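Local coordinates for replication protein A (PDB 3E0E) that probably binds DNA, here through one OB-fold domain cut from a longer archaeal protein, at residues A[11-16]-A[73-78]. Sequence-based numbering, arbitrary orientation.
Sequences NLSGTI and SGYVKQ
T15 and S73 face each other in a non-hydrogen-bonded antiparallel pair, and their hydroxyls join on the face of the sheet they share with S13 and Y75. T15 OG1 donates to S73 OG at 2.7 Å; chi1 of -56° sets OG1 anti to the carbonyl carbon, while T15 CG2 also rests on S73 OG, at 3.4 Å. A valine in place of T15 would probably leave the S73 hydroxyl without this donor and free to turn. Farther along the same face, Y75 CG stands anti to the backbone N (chi1 -172°), and the ring meets S13 with its edge: S13 OG lies in the ring plane, 3.0 Å from Y75 CD1. The ring then runs on beside N11, the two side chains pointing the same way with amide and ring planes 58° apart, and Y75 CZ comes within 3.4 Å of N11 CA. Between the side-chain pairs, G14 and G74 exchange two backbone hydrogen bonds, and V76 N gives a 2.7 Å bond to L12 O. On the other face, L12 CB and V76 CB touch loosely at 4.5 Å. The contact pairs the start of strand 12-29 with the end of strand 69-78, within the curled sheet of the OB fold. T15 bonds through its backbone to Y3 of strand 2-3, whereas S73 and Y75 bond on to N89 and S86 of strands 89-92 and 83-87.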
loop_
_atom_site.group_PDB
_atom_site.type_symbol
_atom_site.label_atom_id
_atom_site.label_comp_id
_atom_site.label_asym_id
_atom_site.label_seq_id
_atom_site.Cartn_x
_atom_site.Cartn_y
_atom_site.Cartn_z
ATOM N N ASN A 11 -7.094 -11.986 5.384
ATOM C CA ASN A 11 -7.046 -13.088 4.426
ATOM C C ASN A 11 -7.834 -12.778 3.158
ATOM O O ASN A 11 -8.246 -13.679 2.427
ATOM C CB ASN A 11 -7.570 -14.372 5.075
ATOM C CG ASN A 11 -6.781 -14.761 6.315
ATOM O OD1 ASN A 11 -5.570 -14.977 6.253
ATOM N ND2 ASN A 11 -7.467 -14.854 7.447
ATOM N N LEU A 12 -8.033 -11.492 2.906
ATOM C CA LEU A 12 -8.750 -11.038 1.727
ATOM C C LEU A 12 -7.757 -10.448 0.743
ATOM O O LEU A 12 -6.808 -9.774 1.138
ATOM C CB LEU A 12 -9.765 -9.958 2.104
ATOM C CG LEU A 12 -10.333 -9.142 0.941
ATOM C CD1 LEU A 12 -11.394 -9.952 0.213
ATOM C CD2 LEU A 12 -10.925 -7.847 1.471
ATOM N N SER A 13 -7.974 -10.707 -0.539
ATOM C CA SER A 13 -7.114 -10.153 -1.570
ATOM C C SER A 13 -7.977 -9.245 -2.427
ATOM O O SER A 13 -9.007 -9.664 -2.947
ATOM C CB SER A 13 -6.499 -11.265 -2.418
ATOM O OG SER A 13 -5.497 -11.945 -1.681
ATOM N N GLY A 14 -7.561 -7.994 -2.563
ATOM C CA GLY A 14 -8.338 -7.064 -3.349
ATOM C C GLY A 14 -7.557 -5.832 -3.735
ATOM O O GLY A 14 -6.340 -5.761 -3.548
ATOM N N THR A 15 -8.273 -4.846 -4.259
ATOM C CA THR A 15 -7.659 -3.610 -4.702
ATOM C C THR A 15 -8.370 -2.431 -4.060
ATOM O O THR A 15 -9.586 -2.450 -3.894
ATOM C CB THR A 15 -7.774 -3.471 -6.237
ATOM O OG1 THR A 15 -7.191 -4.615 -6.869
ATOM C CG2 THR A 15 -7.062 -2.219 -6.717
ATOM N N ILE A 16 -7.601 -1.416 -3.685
ATOM C CA ILE A 16 -8.165 -0.202 -3.108
ATOM C C ILE A 16 -7.529 0.969 -3.841
ATOM O O ILE A 16 -6.392 0.868 -4.306
ATOM C CB ILE A 16 -7.853 -0.041 -1.593
ATOM C CG1 ILE A 16 -6.337 -0.041 -1.355
ATOM C CG2 ILE A 16 -8.555 -1.132 -0.797
ATOM C CD1 ILE A 16 -5.950 0.320 0.069
ATOM N N SER A 73 -3.146 -3.223 -5.119
ATOM C CA SER A 73 -3.729 -4.558 -5.090
ATOM C C SER A 73 -2.861 -5.425 -4.197
ATOM O O SER A 73 -1.642 -5.397 -4.304
ATOM C CB SER A 73 -3.767 -5.152 -6.497
ATOM O OG SER A 73 -4.524 -4.335 -7.370
ATOM N N GLY A 74 -3.483 -6.193 -3.312
ATOM C CA GLY A 74 -2.691 -7.024 -2.434
ATOM C C GLY A 74 -3.495 -7.907 -1.509
ATOM O O GLY A 74 -4.709 -8.041 -1.658
ATOM N N TYR A 75 -2.795 -8.493 -0.543
ATOM C CA TYR A 75 -3.379 -9.404 0.430
ATOM C C TYR A 75 -3.466 -8.703 1.777
ATOM O O TYR A 75 -2.489 -8.123 2.243
ATOM C CB TYR A 75 -2.491 -10.641 0.551
ATOM C CG TYR A 75 -3.077 -11.756 1.375
ATOM C CD1 TYR A 75 -4.058 -12.590 0.849
ATOM C CD2 TYR A 75 -2.643 -11.986 2.680
ATOM C CE1 TYR A 75 -4.592 -13.631 1.598
ATOM C CE2 TYR A 75 -3.172 -13.024 3.440
ATOM C CZ TYR A 75 -4.144 -13.842 2.890
ATOM O OH TYR A 75 -4.660 -14.880 3.628
ATOM N N VAL A 76 -4.635 -8.768 2.402
ATOM C CA VAL A 76 -4.861 -8.122 3.689
ATOM C C VAL A 76 -4.602 -9.098 4.827
ATOM O O VAL A 76 -5.091 -10.222 4.806
ATOM C CB VAL A 76 -6.312 -7.612 3.776
ATOM C CG1 VAL A 76 -6.555 -6.905 5.099
ATOM C CG2 VAL A 76 -6.592 -6.680 2.609
ATOM N N LYS A 77 -3.825 -8.664 5.813
ATOM C CA LYS A 77 -3.508 -9.503 6.959
ATOM C C LYS A 77 -3.411 -8.645 8.209
ATOM O O LYS A 77 -3.372 -7.417 8.128
ATOM C CB LYS A 77 -2.195 -10.234 6.725
ATOM N N GLN A 78 -3.379 -9.295 9.367
ATOM C CA GLN A 78 -3.268 -8.584 10.631
ATOM C C GLN A 78 -1.788 -8.366 10.938
ATOM O O GLN A 78 -0.986 -9.293 10.838
ATOM C CB GLN A 78 -3.929 -9.393 11.745
#